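Local coordinates for protein phosphoserine aminotransferase SerC (Cytophaga hutchinsonii ATCC 33406, PDB 3FFR) that probably catalyses the pyridoxal-phosphate-dependent transamination that yields phosphoserine in serine biosynthesis, at residues Ala305-Leu310 and Thr335-Ala340; Ala275-Thr280 and Gln349-Val354; Asn91-Lys96 and Glu140-Val145; Gly119-Asp124 and Val292-Leu297. One frame throughout, in Å; residues are numbered along the deposited sequence.

Contact 1 (Ala305-Leu310 and Thr335-Ala340)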
# COMPACT_ATOMS: atom_id res chain seq x y z
N ALA A 305 -20.02 -23.61 -0.84
CA ALA A 305 -20.86 -24.74 -1.17
C ALA A 305 -20.11 -25.72 -2.05
O ALA A 305 -19.43 -25.34 -3.01
CB ALA A 305 -22.12 -24.24 -1.93
N ASN A 306 -20.28 -27.00 -1.72
CA ASN A 306 -19.81 -28.07 -2.59
C ASN A 306 -20.76 -28.04 -3.78
O ASN A 306 -21.96 -27.77 -3.64
CB ASN A 306 -19.84 -29.42 -1.89
CG ASN A 306 -18.87 -29.50 -0.77
OD1 ASN A 306 -17.92 -28.74 -0.75
ND2 ASN A 306 -19.08 -30.44 0.17
N THR A 307 -20.23 -28.34 -4.96
CA THR A 307 -21.03 -28.32 -6.21
C THR A 307 -20.75 -29.52 -7.11
O THR A 307 -19.61 -29.89 -7.31
CB THR A 307 -20.76 -27.03 -7.05
OG1 THR A 307 -21.44 -27.11 -8.31
CG2 THR A 307 -19.25 -26.79 -7.35
N THR A 308 -21.81 -30.11 -7.65
CA THR A 308 -21.64 -31.21 -8.62
C THR A 308 -21.35 -30.71 -10.02
O THR A 308 -21.06 -31.49 -10.93
CB THR A 308 -22.89 -32.12 -8.69
OG1 THR A 308 -24.01 -31.35 -9.15
CG2 THR A 308 -23.19 -32.70 -7.33
N MSE A 309 -21.50 -29.40 -10.19
CA MSE A 309 -21.26 -28.75 -11.48
C MSE A 309 -20.02 -27.85 -11.38
O MSE A 309 -19.76 -27.21 -10.36
CB MSE A 309 -22.45 -27.89 -11.86
CG MSE A 309 -23.76 -28.56 -11.97
SE MSE A 309 -23.96 -29.36 -13.74
CE MSE A 309 -22.97 -31.02 -13.42
N LEU A 310 -19.27 -27.78 -12.47
CA LEU A 310 -18.06 -26.95 -12.47
C LEU A 310 -18.42 -25.48 -12.28
O LEU A 310 -19.34 -24.99 -12.91
CB LEU A 310 -17.29 -27.09 -13.79
CG LEU A 310 -16.70 -28.46 -14.09
CD1 LEU A 310 -16.23 -28.52 -15.56
CD2 LEU A 310 -15.57 -28.76 -13.13
N THR A 335 -14.61 -28.01 -7.43
CA THR A 335 -15.58 -28.73 -6.61
C THR A 335 -16.38 -27.93 -5.59
O THR A 335 -17.23 -28.49 -4.89
CB THR A 335 -14.88 -29.86 -5.89
OG1 THR A 335 -13.82 -29.32 -5.10
CG2 THR A 335 -14.32 -30.86 -6.94
N GLN A 336 -16.06 -26.65 -5.49
CA GLN A 336 -16.82 -25.76 -4.62
C GLN A 336 -17.02 -24.41 -5.28
O GLN A 336 -16.29 -24.05 -6.17
CB GLN A 336 -16.08 -25.51 -3.27
CG GLN A 336 -15.77 -26.72 -2.43
CD GLN A 336 -15.17 -26.35 -1.07
OE1 GLN A 336 -14.21 -25.58 -0.98
NE2 GLN A 336 -15.74 -26.92 -0.01
N ILE A 337 -18.05 -23.70 -4.84
CA ILE A 337 -18.19 -22.28 -5.16
C ILE A 337 -18.14 -21.50 -3.83
O ILE A 337 -18.33 -22.05 -2.74
CB ILE A 337 -19.44 -21.90 -5.97
CG1 ILE A 337 -20.74 -22.22 -5.20
CG2 ILE A 337 -19.38 -22.53 -7.41
CD1 ILE A 337 -21.99 -21.62 -5.82
N ARG A 338 -17.84 -20.22 -3.95
CA ARG A 338 -17.76 -19.32 -2.80
C ARG A 338 -18.57 -18.08 -3.16
O ARG A 338 -18.26 -17.37 -4.13
CB ARG A 338 -16.31 -18.98 -2.51
CG ARG A 338 -15.39 -20.20 -2.32
CD ARG A 338 -14.05 -19.76 -1.74
NE ARG A 338 -13.22 -19.07 -2.74
CZ ARG A 338 -12.20 -18.30 -2.45
NH1 ARG A 338 -11.91 -18.00 -1.19
NH2 ARG A 338 -11.53 -17.73 -3.43
N ILE A 339 -19.64 -17.88 -2.40
CA ILE A 339 -20.55 -16.76 -2.61
C ILE A 339 -20.33 -15.70 -1.54
O ILE A 339 -20.62 -15.91 -0.37
CB ILE A 339 -22.03 -17.21 -2.58
CG1 ILE A 339 -22.32 -18.26 -3.65
CG2 ILE A 339 -22.95 -16.01 -2.78
CD1 ILE A 339 -23.71 -18.95 -3.52
N ALA A 340 -19.77 -14.56 -1.96
CA ALA A 340 -19.57 -13.43 -1.07
C ALA A 340 -20.94 -12.83 -0.76
O ALA A 340 -21.81 -12.67 -1.64
CB ALA A 340 -18.65 -12.38 -1.70
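Ala305 O is approached by two groups of the facing strand. Ile337 N donates to it over 2.8 Å, nearly along the C=O axis, and Gln336 CA adds a C-H...O contact at 3.1 Å. Ala305 N returns a bond of 3.0 Å to Ile337 O, which makes Ala305 and Ile337 an antiparallel hydrogen-bonded pair. Their side chains share one face of the sheet, where Ala305 CB lies 4.1 Å from Ile337 CG1; Phe288 and Ile314 also cover Ile337 there. Asn306 and Gln336, the next pair, are non-hydrogen-bonded in the backbone and project from the other face. The link here is made by their side chains, which run side by side in the same direction with amide planes only 28° apart. Gln336 NE2 donates to Asn306 OD1 at 2.9 Å, and the oxygen lies in the plane of the donor amide. Further on, Thr307 N bonds to Thr335 O at 3.0 Å, coming from well above that carbonyl's plane. With OG1 of Thr307 anti to its backbone N (chi1 174°), CG2 is the branch that rests against Thr335 C at 3.6 Å, while OG1 donates to Met309 O as the chain leaves the strand. This is antiparallel pairing of strands 302-307 and 336-340, neighbours inside the mixed sheet of the small C-terminal domain.

Contact 2 (Ala275-Thr280 and Gln349-Val354)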
# COMPACT_ATOMS: atom_id res chain seq x y z
N ALA A 275 -27.91 -14.29 3.88
CA ALA A 275 -27.32 -15.63 4.11
C ALA A 275 -28.45 -16.67 4.16
O ALA A 275 -28.34 -17.78 3.63
CB ALA A 275 -26.47 -15.65 5.41
N ALA A 276 -29.55 -16.28 4.78
CA ALA A 276 -30.69 -17.19 4.95
C ALA A 276 -31.29 -17.55 3.59
O ALA A 276 -31.70 -18.70 3.34
CB ALA A 276 -31.73 -16.58 5.90
N LEU A 277 -31.35 -16.58 2.70
CA LEU A 277 -31.88 -16.82 1.34
C LEU A 277 -31.04 -17.87 0.62
O LEU A 277 -31.55 -18.83 0.02
CB LEU A 277 -31.87 -15.56 0.48
CG LEU A 277 -32.95 -14.51 0.65
CD1 LEU A 277 -32.73 -13.39 -0.39
CD2 LEU A 277 -34.35 -15.16 0.47
N ILE A 278 -29.73 -17.67 0.71
CA ILE A 278 -28.75 -18.53 0.06
C ILE A 278 -28.76 -19.93 0.66
O ILE A 278 -28.83 -20.95 -0.05
CB ILE A 278 -27.29 -17.93 0.10
CG1 ILE A 278 -27.21 -16.62 -0.69
CG2 ILE A 278 -26.24 -18.98 -0.37
CD1 ILE A 278 -25.91 -15.79 -0.40
N ASN A 279 -28.76 -19.98 1.99
CA ASN A 279 -28.66 -21.25 2.70
C ASN A 279 -29.93 -22.07 2.55
O ASN A 279 -29.89 -23.29 2.48
CB ASN A 279 -28.25 -21.01 4.16
CG ASN A 279 -26.82 -20.55 4.27
OD1 ASN A 279 -25.97 -20.94 3.45
ND2 ASN A 279 -26.51 -19.74 5.31
N THR A 280 -31.06 -21.39 2.49
CA THR A 280 -32.35 -22.08 2.31
C THR A 280 -32.35 -22.82 0.97
O THR A 280 -32.87 -23.95 0.85
CB THR A 280 -33.53 -21.08 2.39
OG1 THR A 280 -33.62 -20.59 3.74
CG2 THR A 280 -34.87 -21.79 2.02
N GLN A 349 -30.16 -8.07 -5.03
CA GLN A 349 -29.12 -8.73 -5.83
C GLN A 349 -29.01 -10.22 -5.46
O GLN A 349 -28.93 -11.09 -6.33
CB GLN A 349 -27.76 -8.04 -5.65
CG GLN A 349 -27.69 -6.68 -6.38
CD GLN A 349 -26.45 -5.87 -6.03
OE1 GLN A 349 -25.96 -5.95 -4.91
NE2 GLN A 349 -25.98 -5.05 -6.98
N VAL A 350 -29.04 -10.51 -4.16
CA VAL A 350 -28.93 -11.89 -3.68
C VAL A 350 -30.17 -12.68 -4.10
O VAL A 350 -30.09 -13.85 -4.52
CB VAL A 350 -28.67 -11.97 -2.16
CG1 VAL A 350 -28.77 -13.40 -1.66
CG2 VAL A 350 -27.25 -11.42 -1.86
N HIS A 351 -31.32 -12.02 -4.01
CA HIS A 351 -32.56 -12.63 -4.43
C HIS A 351 -32.47 -13.02 -5.90
O HIS A 351 -32.91 -14.10 -6.29
CB HIS A 351 -33.75 -11.69 -4.20
CG HIS A 351 -35.07 -12.35 -4.41
ND1 HIS A 351 -35.69 -12.41 -5.64
CD2 HIS A 351 -35.88 -13.00 -3.55
CE1 HIS A 351 -36.84 -13.06 -5.52
NE2 HIS A 351 -36.97 -13.44 -4.27
N LYS A 352 -31.93 -12.13 -6.70
CA LYS A 352 -31.78 -12.40 -8.14
C LYS A 352 -30.83 -13.56 -8.37
O LYS A 352 -31.09 -14.45 -9.18
CB LYS A 352 -31.30 -11.19 -8.93
CG LYS A 352 -31.10 -11.48 -10.43
CD LYS A 352 -30.54 -10.26 -11.17
CE LYS A 352 -30.32 -10.52 -12.69
NZ LYS A 352 -29.68 -9.37 -13.41
N LEU A 353 -29.75 -13.58 -7.60
CA LEU A 353 -28.78 -14.67 -7.70
C LEU A 353 -29.44 -16.02 -7.37
O LEU A 353 -29.31 -16.99 -8.13
CB LEU A 353 -27.57 -14.46 -6.77
CG LEU A 353 -26.55 -15.61 -6.75
CD1 LEU A 353 -25.80 -15.79 -8.05
CD2 LEU A 353 -25.54 -15.35 -5.57
N VAL A 354 -30.14 -16.07 -6.24
CA VAL A 354 -30.74 -17.33 -5.77
C VAL A 354 -31.83 -17.80 -6.75
O VAL A 354 -31.93 -18.99 -7.08
CB VAL A 354 -31.25 -17.23 -4.32
CG1 VAL A 354 -32.08 -18.47 -3.92
CG2 VAL A 354 -30.06 -17.05 -3.36
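Leu277 and Ile278 meet Val350 and Val354 between two nearly parallel helices of the C-terminal domain, which lie on its five-stranded sheet in an alpha/beta layering. The axes of the two short segments are 9.7 Å apart and their directions differ by 6°, so side chains must bridge the gap, and the side-chain contacts are apolar. Ile278 meets both valines. Its side chain stands at about a right angle to that of Val350, with CG1 3.7 Å from Val350 CG1, and slants across Val354, with the same CG1 3.9 Å from Val354 CG2. Ile278 CG1 thus touches one methyl from each of two valines a helical turn apart. Both valines hold CG1 anti to the backbone N (chi1 171°), yet they offer different branches to Ile278: CG1 from Val350, CG2 from Val354. Towards the sheet, Ile278 also touches Ile303, and Leu353 of the other helix packs on Met323 and Val325. Leu277 covers the more exposed margin of the interface. Its CD1 lies 4.1 Å from His351 CA, against the backbone of helix 347-360, and 4.2 Å from Val350 CG1. One turn later, Val354 CG1 rests 4.0 Å from the carbonyl oxygen of Leu277.

Contact 3 (Asn91-Lys96 and Glu140-Val145). With SER (serine), chain B.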
# COMPACT_ATOMS: atom_id res chain seq x y z
N ASN A 91 -6.57 -23.71 9.81
CA ASN A 91 -7.61 -24.56 9.19
C ASN A 91 -7.85 -24.28 7.74
O ASN A 91 -8.83 -24.72 7.13
CB ASN A 91 -8.93 -24.52 9.97
CG ASN A 91 -9.60 -23.16 9.92
OD1 ASN A 91 -8.97 -22.16 9.56
ND2 ASN A 91 -10.89 -23.13 10.23
N GLY A 92 -6.96 -23.51 7.15
CA GLY A 92 -7.07 -23.18 5.73
C GLY A 92 -5.90 -22.38 5.24
O GLY A 92 -4.92 -22.14 5.96
N SER A 93 -6.02 -21.95 4.00
CA SER A 93 -4.90 -21.30 3.32
C SER A 93 -4.40 -20.00 3.92
O SER A 93 -3.17 -19.74 3.95
CB SER A 93 -5.23 -21.08 1.85
OG SER A 93 -5.55 -22.32 1.24
N PHE A 94 -5.33 -19.18 4.39
CA PHE A 94 -4.93 -17.88 4.98
C PHE A 94 -4.32 -18.05 6.36
O PHE A 94 -3.23 -17.54 6.63
CB PHE A 94 -6.09 -16.90 4.95
CG PHE A 94 -6.46 -16.52 3.56
CD1 PHE A 94 -5.73 -15.56 2.89
CD2 PHE A 94 -7.43 -17.21 2.88
CE1 PHE A 94 -6.04 -15.24 1.57
CE2 PHE A 94 -7.73 -16.93 1.56
CZ PHE A 94 -7.06 -15.93 0.90
N SER A 95 -4.99 -18.82 7.21
CA SER A 95 -4.48 -19.08 8.57
C SER A 95 -3.13 -19.82 8.49
O SER A 95 -2.22 -19.57 9.28
CB SER A 95 -5.51 -19.78 9.45
OG SER A 95 -6.01 -20.96 8.85
N LYS A 96 -3.00 -20.68 7.49
CA LYS A 96 -1.73 -21.41 7.28
C LYS A 96 -0.57 -20.47 6.89
O LYS A 96 0.56 -20.58 7.39
CB LYS A 96 -1.89 -22.48 6.21
CG LYS A 96 -0.61 -23.24 5.83
CD LYS A 96 -0.98 -24.30 4.76
CE LYS A 96 0.19 -25.07 4.17
NZ LYS A 96 0.90 -24.27 3.11
N GLU A 140 -12.12 -17.97 7.80
CA GLU A 140 -11.10 -18.59 6.92
C GLU A 140 -11.73 -18.64 5.55
O GLU A 140 -12.51 -19.53 5.20
CB GLU A 140 -10.68 -19.99 7.43
CG GLU A 140 -9.72 -20.73 6.51
CD GLU A 140 -8.46 -19.97 6.16
OE1 GLU A 140 -7.63 -19.71 7.06
OE2 GLU A 140 -8.32 -19.69 4.96
N THR A 141 -11.36 -17.62 4.78
CA THR A 141 -11.97 -17.33 3.49
C THR A 141 -11.81 -18.46 2.47
O THR A 141 -12.63 -18.63 1.57
CB THR A 141 -11.34 -16.05 2.90
OG1 THR A 141 -11.12 -15.09 3.94
CG2 THR A 141 -12.23 -15.42 1.80
N SER A 142 -10.76 -19.24 2.64
CA SER A 142 -10.51 -20.34 1.70
C SER A 142 -11.53 -21.47 1.82
O SER A 142 -11.93 -22.06 0.81
CB SER A 142 -9.09 -20.92 1.85
OG SER A 142 -8.86 -21.47 3.13
N SER A 143 -12.00 -21.70 3.05
CA SER A 143 -12.86 -22.85 3.33
C SER A 143 -14.28 -22.52 3.72
O SER A 143 -15.14 -23.39 3.74
CB SER A 143 -12.24 -23.67 4.44
OG SER A 143 -12.27 -22.95 5.66
N GLY A 144 -14.51 -21.26 4.07
CA GLY A 144 -15.82 -20.80 4.51
C GLY A 144 -16.17 -21.14 5.96
O GLY A 144 -17.35 -21.17 6.35
N VAL A 145 -15.15 -21.41 6.76
CA VAL A 145 -15.32 -21.70 8.18
C VAL A 145 -15.03 -20.48 9.05
O VAL A 145 -14.01 -19.80 8.90
CB VAL A 145 -14.41 -22.86 8.66
CG1 VAL A 145 -14.55 -23.10 10.23
CG2 VAL A 145 -14.73 -24.19 7.87
N SER B . -4.58 -13.33 -2.26
CA SER B . -5.47 -14.47 -2.01
C SER B . -4.90 -15.63 -2.76
O SER B . -4.08 -16.30 -2.14
CB SER B . -6.95 -14.20 -2.37
OG SER B . -7.52 -13.08 -1.63
OXT SER B . -5.19 -15.90 -3.92
O HOH W 1 -11.42 -24.98 7.35
O HOH W 2 -12.10 -20.15 10.86
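The N-terminal turn of helix 93-104, with Gly92 at the N-cap position, receives the carboxylate of Glu140 beside the serine-binding pocket. Glu140 reaches it with a chain bent at chi2 (55°), and each oxygen takes two good bonds. OE1 accepts from Ser95 N at 2.8 Å through its syn lone pair and from Ser95 OG at 2.7 Å on the anti side. OE2 accepts from Phe94 N at 3.1 Å and from Ser142 OG at 2.6 Å, both donors on the same face of the carboxylate. Four bonds should fix the group's rotation, and the helix N-terminus would probably favour its charged form. An alanine at Glu140 would probably leave Phe94 N, Ser95 N and the hydroxyls of Ser95 and Ser142 without this acceptor. Ser142 OG is also an acceptor, for Ser93 N at 3.0 Å. Gly92 fits tightly here, since a beta-carbon on it would fall 2.4 Å from Glu140 CG. At Asn91, a water joins the backbone O to Ser143 OG, while ND2 bonds to Lys118 O. In the second segment Gly144 and Val145 both face Glu140 in a G1 beta bulge, and Thr141 OG1 is bonded to O3 of the pyridoxal-phosphate-modified Lys191 and to Ser170. The Phe94 ring, 18° from the carboxylate plane, has Glu140 OE2 at its edge, 3.4 Å from CD2. Elsewhere on its rim, Phe94 CZ lies 3.6 Å from CA of the bound serine.

Contact 4 (Gly119-Asp124 and Val292-Leu297)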
# COMPACT_ATOMS: atom_id res chain seq x y z
N GLY A 119 -13.64 -26.65 11.54
CA GLY A 119 -13.33 -25.62 12.51
C GLY A 119 -12.84 -26.18 13.82
O GLY A 119 -12.42 -27.36 13.91
N PHE A 120 -12.90 -25.34 14.84
CA PHE A 120 -12.35 -25.63 16.17
C PHE A 120 -13.39 -25.73 17.27
O PHE A 120 -14.43 -25.07 17.25
CB PHE A 120 -11.34 -24.54 16.54
CG PHE A 120 -10.16 -24.51 15.62
CD1 PHE A 120 -9.11 -25.40 15.79
CD2 PHE A 120 -10.12 -23.64 14.53
CE1 PHE A 120 -8.03 -25.39 14.90
CE2 PHE A 120 -9.06 -23.65 13.66
CZ PHE A 120 -8.02 -24.52 13.85
N TYR A 121 -13.03 -26.56 18.25
CA TYR A 121 -13.87 -26.84 19.44
C TYR A 121 -13.00 -26.51 20.65
O TYR A 121 -12.17 -27.32 21.07
CB TYR A 121 -14.42 -28.29 19.44
CG TYR A 121 -15.20 -28.48 18.17
CD1 TYR A 121 -16.53 -28.08 18.08
CD2 TYR A 121 -14.58 -28.92 17.02
CE1 TYR A 121 -17.22 -28.18 16.88
CE2 TYR A 121 -15.29 -29.02 15.79
CZ TYR A 121 -16.60 -28.64 15.74
OH TYR A 121 -17.30 -28.73 14.55
N PRO A 122 -13.16 -25.30 21.18
CA PRO A 122 -12.23 -24.79 22.18
C PRO A 122 -12.07 -25.60 23.43
O PRO A 122 -11.03 -25.53 24.06
CB PRO A 122 -12.84 -23.42 22.54
CG PRO A 122 -13.56 -23.00 21.36
CD PRO A 122 -14.08 -24.25 20.72
N ALA A 123 -13.09 -26.35 23.78
CA ALA A 123 -13.03 -27.13 25.01
C ALA A 123 -11.83 -28.08 24.96
O ALA A 123 -11.25 -28.43 25.98
CB ALA A 123 -14.33 -27.93 25.20
N ASP A 124 -11.46 -28.46 23.74
CA ASP A 124 -10.38 -29.42 23.46
C ASP A 124 -9.02 -28.79 23.20
O ASP A 124 -8.04 -29.49 22.86
CB ASP A 124 -10.71 -30.21 22.20
CG ASP A 124 -11.94 -31.09 22.35
OD1 ASP A 124 -12.27 -31.48 23.50
OD2 ASP A 124 -12.55 -31.40 21.30
N VAL A 292 -19.16 -26.80 4.57
CA VAL A 292 -18.79 -26.92 5.98
C VAL A 292 -19.94 -27.68 6.69
O VAL A 292 -21.07 -27.24 6.68
CB VAL A 292 -18.56 -25.53 6.60
CG1 VAL A 292 -18.22 -25.64 8.09
CG2 VAL A 292 -17.45 -24.74 5.82
N GLU A 293 -19.62 -28.83 7.29
CA GLU A 293 -20.66 -29.68 7.91
C GLU A 293 -21.31 -29.08 9.16
O GLU A 293 -22.54 -29.11 9.30
CB GLU A 293 -20.10 -31.08 8.21
CG GLU A 293 -19.71 -31.83 6.93
CD GLU A 293 -19.29 -33.27 7.16
OE1 GLU A 293 -19.26 -33.71 8.33
OE2 GLU A 293 -18.98 -33.95 6.16
N ASP A 294 -20.50 -28.53 10.05
CA ASP A 294 -21.01 -27.97 11.32
C ASP A 294 -21.64 -26.60 11.07
O ASP A 294 -20.95 -25.59 10.79
CB ASP A 294 -19.90 -27.91 12.39
CG ASP A 294 -20.39 -27.42 13.74
OD1 ASP A 294 -21.47 -26.80 13.83
OD2 ASP A 294 -19.65 -27.60 14.73
N ALA A 295 -22.97 -26.58 11.14
CA ALA A 295 -23.72 -25.37 10.81
C ALA A 295 -23.32 -24.17 11.62
O ALA A 295 -23.36 -23.04 11.13
CB ALA A 295 -25.28 -25.62 10.92
N LYS A 296 -22.89 -24.40 12.86
CA LYS A 296 -22.52 -23.28 13.74
C LYS A 296 -21.28 -22.59 13.22
O LYS A 296 -21.07 -21.41 13.49
CB LYS A 296 -22.27 -23.70 15.20
CG LYS A 296 -21.49 -22.63 16.02
CD LYS A 296 -21.05 -23.12 17.41
CE LYS A 296 -20.02 -22.21 18.13
NZ LYS A 296 -19.71 -22.75 19.53
N LEU A 297 -20.48 -23.32 12.46
CA LEU A 297 -19.20 -22.77 12.00
C LEU A 297 -19.17 -22.31 10.56
O LEU A 297 -18.12 -21.99 10.01
CB LEU A 297 -18.08 -23.80 12.28
CG LEU A 297 -17.95 -24.27 13.73
CD1 LEU A 297 -16.80 -25.28 13.86
CD2 LEU A 297 -17.81 -23.08 14.70
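Gly119 passes close to the tip of Leu297, its CA 3.7 Å from Leu297 CD1. The approach leaves little tolerance for a side chain, because a beta-carbon on Gly119 would stand 2.6 Å from that same methyl. At Phe120 the backbone still borders Leu297, with N 4.0 Å from CD1, whereas the side chain departs from the second segment and packs on Ala114 and Met147. Tyr121 then carries the polar part of the contact. It meets Asp294 tip to tip, and its OH donates to Asp294 OD2 at 2.6 Å. Asp294 CG is anti to the backbone N (chi1 -177°), which carries the carboxylate carbon out towards the tyrosine. OD2 uses its anti lone pair and lies in the ring plane at the ring's edge; ring and carboxylate are 12° from coplanar. Leu297 CD1 also lies 3.6 Å from Tyr121 OH, so one methyl touches both Gly119 and the phenol. Beyond Tyr121 the chain enters the short 3-10 segment 122-124, where Pro122 rests on Asp151, a residue that Leu297 also touches. An alanine at Asp294 would probably leave the Tyr121 hydroxyl and Lys296 N without the carboxylate they share. The bond from Leu297 N to Asp294 O, 2.9 Å, closes the turn of 3-10 segment 295-297. Asp294 OD1 accepts from Lys296 N at 3.0 Å, an Asx turn, and through Asp294 a loop of the small-domain sheet meets a loop following strand 108-113 of the large seven-stranded sheet.

How the contacts relate
Contacts 1 and 2 both lie in the small C-terminal domain: helix 347-360 follows strand 336-340 in the chain, and Ile339 CG2 packs 3.8 Å from Ile278 CD1. Contact 1 is tied to contact 3 by Arg338 NH1, 2.9 Å from Thr141 O in a probable hydrogen bond. Thr141 is also hydrogen-bonded to the pyridoxal-phosphate-modified Lys191, so contact 3 is the one next to the cofactor, and it alone of the four touches the bound serine. The side chain of Gln336 is about 14 Å from a bound serine. Contacts 3 and 4 adjoin, with Val145 CG1 3.6 Å from Gly119 CA. Contacts 2 and 3 do not touch, their nearest atoms being about 9 Å apart.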